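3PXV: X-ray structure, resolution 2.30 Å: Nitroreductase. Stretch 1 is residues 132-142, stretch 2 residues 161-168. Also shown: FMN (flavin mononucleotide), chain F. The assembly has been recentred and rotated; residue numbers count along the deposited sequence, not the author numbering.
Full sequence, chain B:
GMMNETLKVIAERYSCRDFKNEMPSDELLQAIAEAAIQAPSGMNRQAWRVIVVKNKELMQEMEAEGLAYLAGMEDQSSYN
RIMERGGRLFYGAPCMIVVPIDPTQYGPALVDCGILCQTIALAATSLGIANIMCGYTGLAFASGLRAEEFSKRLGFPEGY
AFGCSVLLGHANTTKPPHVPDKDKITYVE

Stretch 1 (132-142) IMCGYTGLAFA
Stretch 2, residues 161-168: AFGCSVLL

Stretch 1 enters as the end of a β-strand, I132 and M133, and leaves it through a loop and a 3-10 segment at 136-138; stretch 2 is strand throughout and runs antiparallel to it. The two bury 557 Å² in total.

I132 (phi/psi -161/136) forms the hydrogen-bonded pair with L167 (-84/147), CA atoms 5.2 Å apart. I132 N donates to L167 O at 3.2 Å, and L167 N returns a shorter, straighter bond to I132 O at 2.7 Å. Both side chains lie on the same face of the sheet. I132 is t,t and L167 is m,t, which brings I132 CG2 to 3.4 Å from L167 CD1, while I132 CD1 reaches 3.5 Å from FMN N1.

M133, a selenomethionine (-71/133), occupies the non-hydrogen-bonded position against V166 (-129/121), and the CA atoms close to 4.4 Å. Their side chains take the other face. With chi1 -105°, chi2 72° and chi3 101°, M133 sets its SE 3.9 Å from V166 CG2 (V166 chi1 t). Its CA makes a CA-H...O contact with S165 O at 3.4 Å, and its carbonyl faces the flavin, M133 O lying 3.1 Å from FMN C4A.

C134 (-135/105, chi1 t) extends the pairing beyond the strand: C134 N donates to S165 O at 2.9 Å. S165 (-149/158), in the p rotamer, turns its hydroxyl back so that S165 OG donates to C134 O at a very short 2.5 Å. The same serine is thus held through both backbone and side chain. C134 CB also packs 3.9 Å from L167 CG, and C134 O meets the edge of the F162 ring, 3.8 Å from F162 CZ.

At G135 (-79/-16) the chain turns. G135 N and Y136 N converge on the flavin carbonyl, with weak hydrogen bonds to FMN O4 of 3.2 and 3.3 Å respectively. The CA-to-CB bond of Y136 (chi1 m) points away from stretch 2. That of T137 (-54/-30, chi1 m) points toward it; T137 OG1 lies 2.7 Å from S165 OG, a hydrogen bond whose proton is not settled, and T137 CB approaches F162 CE1 at 3.6 Å.

F162 (-64/138, chi1 t, chi2 92°) is the most heavily covered residue, its ring lying against the turn. G138 CA (-59/-21) sits over the ring face, 3.7 Å from the centroid of F162 and 15° off the normal, a CH-pi contact. L139 and A140 make no contact with stretch 2. F141 (-106/-10, chi1 m, chi2 85°) returns toward stretch 2, placing F141 CE1 4.1 Å from F162 CB.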

# COMPACT_ATOMS: atom_id res chain seq x y z
N ILE B 132 -6.35 11.61 4.85
CA ILE B 132 -5.94 10.74 5.92
C ILE B 132 -6.55 9.35 5.71
O ILE B 132 -7.74 9.25 5.35
CB ILE B 132 -6.38 11.26 7.32
CG1 ILE B 132 -5.74 10.42 8.40
CG2 ILE B 132 -7.94 11.21 7.50
CD1 ILE B 132 -6.07 10.87 9.83
N MSE B 133 -5.74 8.30 5.91
CA MSE B 133 -6.21 6.91 5.90
C MSE B 133 -7.05 6.72 7.16
O MSE B 133 -6.66 7.11 8.26
CB MSE B 133 -5.06 5.90 5.89
CG MSE B 133 -4.78 5.20 4.54
SE MSE B 133 -4.00 6.32 3.24
CE MSE B 133 -2.21 5.74 3.42
N CYS B 134 -8.23 6.13 7.03
CA CYS B 134 -9.06 6.00 8.19
C CYS B 134 -9.62 4.63 8.24
O CYS B 134 -10.51 4.29 7.49
CB CYS B 134 -10.15 7.04 8.15
SG CYS B 134 -11.25 6.99 9.50
N GLY B 135 -9.09 3.81 9.13
CA GLY B 135 -9.56 2.45 9.32
C GLY B 135 -10.83 2.44 10.16
O GLY B 135 -11.55 1.43 10.18
N TYR B 136 -11.08 3.57 10.84
CA TYR B 136 -12.24 3.70 11.72
C TYR B 136 -13.58 3.72 10.98
O TYR B 136 -14.61 3.39 11.56
CB TYR B 136 -12.13 4.88 12.71
CG TYR B 136 -11.32 4.61 13.97
CD1 TYR B 136 -11.32 3.37 14.61
CD2 TYR B 136 -10.63 5.65 14.59
CE1 TYR B 136 -10.61 3.16 15.78
CE2 TYR B 136 -9.93 5.45 15.77
CZ TYR B 136 -9.93 4.22 16.37
OH TYR B 136 -9.22 4.05 17.53
N THR B 137 -13.57 4.08 9.69
CA THR B 137 -14.80 4.00 8.90
C THR B 137 -15.32 2.57 9.02
O THR B 137 -16.53 2.35 8.94
CB THR B 137 -14.54 4.26 7.39
OG1 THR B 137 -13.79 5.46 7.23
CG2 THR B 137 -15.86 4.34 6.62
N GLY B 138 -14.40 1.61 9.20
CA GLY B 138 -14.74 0.21 9.35
C GLY B 138 -15.65 -0.14 10.51
O GLY B 138 -16.28 -1.19 10.51
N LEU B 139 -15.71 0.73 11.51
CA LEU B 139 -16.54 0.52 12.68
C LEU B 139 -18.04 0.60 12.35
O LEU B 139 -18.87 0.08 13.09
CB LEU B 139 -16.17 1.52 13.78
CG LEU B 139 -14.79 1.38 14.42
CD1 LEU B 139 -14.49 2.57 15.38
CD2 LEU B 139 -14.69 0.06 15.15
N ALA B 140 -18.39 1.20 11.22
CA ALA B 140 -19.78 1.28 10.79
C ALA B 140 -20.37 -0.11 10.49
O ALA B 140 -21.57 -0.29 10.54
CB ALA B 140 -19.89 2.17 9.57
N PHE B 141 -19.51 -1.08 10.20
CA PHE B 141 -19.92 -2.42 9.83
C PHE B 141 -19.72 -3.44 10.93
O PHE B 141 -20.20 -4.56 10.84
CB PHE B 141 -19.06 -2.91 8.67
CG PHE B 141 -19.10 -2.01 7.46
CD1 PHE B 141 -18.27 -0.92 7.37
CD2 PHE B 141 -19.95 -2.28 6.41
CE1 PHE B 141 -18.30 -0.11 6.28
CE2 PHE B 141 -19.98 -1.47 5.32
CZ PHE B 141 -19.15 -0.38 5.26
N ALA B 142 -19.00 -3.03 11.97
CA ALA B 142 -18.51 -3.93 13.00
C ALA B 142 -19.51 -4.73 13.79
O ALA B 142 -19.24 -5.86 14.14
CB ALA B 142 -17.54 -3.19 13.94
N ALA B 161 -16.01 -6.85 1.95
CA ALA B 161 -16.00 -6.26 3.27
C ALA B 161 -15.15 -4.99 3.24
O ALA B 161 -14.39 -4.77 2.31
CB ALA B 161 -15.44 -7.26 4.27
N PHE B 162 -15.25 -4.17 4.26
CA PHE B 162 -14.44 -2.95 4.32
C PHE B 162 -12.95 -3.27 4.40
O PHE B 162 -12.53 -4.16 5.14
CB PHE B 162 -14.84 -2.12 5.52
CG PHE B 162 -13.97 -0.93 5.76
CD1 PHE B 162 -14.29 0.29 5.21
CD2 PHE B 162 -12.84 -1.03 6.57
CE1 PHE B 162 -13.51 1.38 5.45
CE2 PHE B 162 -12.06 0.05 6.81
CZ PHE B 162 -12.39 1.26 6.25
N GLY B 163 -12.16 -2.50 3.64
CA GLY B 163 -10.71 -2.68 3.59
C GLY B 163 -10.02 -1.52 4.25
O GLY B 163 -9.28 -1.69 5.21
N CYS B 164 -10.26 -0.32 3.72
CA CYS B 164 -9.73 0.89 4.32
C CYS B 164 -10.43 2.06 3.66
O CYS B 164 -11.29 1.87 2.81
CB CYS B 164 -8.22 0.97 4.15
SG CYS B 164 -7.44 2.17 5.24
N SER B 165 -10.11 3.27 4.09
CA SER B 165 -10.74 4.44 3.48
C SER B 165 -9.77 5.56 3.53
O SER B 165 -8.87 5.52 4.32
CB SER B 165 -12.00 4.84 4.25
OG SER B 165 -11.68 5.29 5.57
N VAL B 166 -9.95 6.55 2.68
CA VAL B 166 -9.10 7.73 2.70
C VAL B 166 -10.01 8.92 2.72
O VAL B 166 -10.78 9.08 1.80
CB VAL B 166 -8.20 7.86 1.48
CG1 VAL B 166 -7.30 9.09 1.67
CG2 VAL B 166 -7.37 6.59 1.27
N LEU B 167 -9.91 9.76 3.75
CA LEU B 167 -10.76 10.94 3.85
C LEU B 167 -10.10 12.05 3.03
O LEU B 167 -8.86 12.11 2.98
CB LEU B 167 -10.95 11.38 5.30
CG LEU B 167 -11.32 10.29 6.31
CD1 LEU B 167 -11.29 10.87 7.71
CD2 LEU B 167 -12.70 9.67 5.97
N LEU B 168 -10.91 12.91 2.42
CA LEU B 168 -10.41 13.95 1.55
C LEU B 168 -11.08 15.30 1.79
O LEU B 168 -12.27 15.37 2.05
CB LEU B 168 -10.62 13.56 0.10
CG LEU B 168 -10.08 12.21 -0.42
CD1 LEU B 168 -10.53 11.99 -1.84
CD2 LEU B 168 -8.55 12.09 -0.32
N1 FMN F . -5.47 8.06 11.81
C2 FMN F . -6.66 8.39 12.43
O2 FMN F . -6.81 9.45 13.02
N3 FMN F . -7.70 7.51 12.39
C4 FMN F . -7.60 6.29 11.75
O4 FMN F . -8.57 5.55 11.76
C4A FMN F . -6.40 5.96 11.12
N5 FMN F . -6.24 4.77 10.46
C5A FMN F . -5.16 4.57 9.64
C6 FMN F . -5.15 3.47 8.78
C7 FMN F . -4.08 3.24 7.92
C7M FMN F . -4.12 2.06 7.03
C8 FMN F . -3.01 4.12 7.94
C8M FMN F . -1.83 3.93 7.05
C9 FMN F . -3.01 5.23 8.79
C9A FMN F . -4.10 5.46 9.66
N10 FMN F . -4.14 6.54 10.52
C10 FMN F . -5.33 6.86 11.15
C1' FMN F . -3.15 7.65 10.31
C2' FMN F . -1.87 7.34 11.06
O2' FMN F . -2.06 7.63 12.43
C3' FMN F . -0.73 8.15 10.45
O3' FMN F . -0.52 7.80 9.10
C4' FMN F . 0.56 7.90 11.22
O4' FMN F . 0.35 8.37 12.51
C5' FMN F . 1.77 8.60 10.59
O5' FMN F . 1.53 10.00 10.51
P FMN F . 1.46 10.74 9.09
O1P FMN F . 1.01 12.15 9.36
O2P FMN F . 0.46 10.09 8.12
O3P FMN F . 2.86 10.71 8.58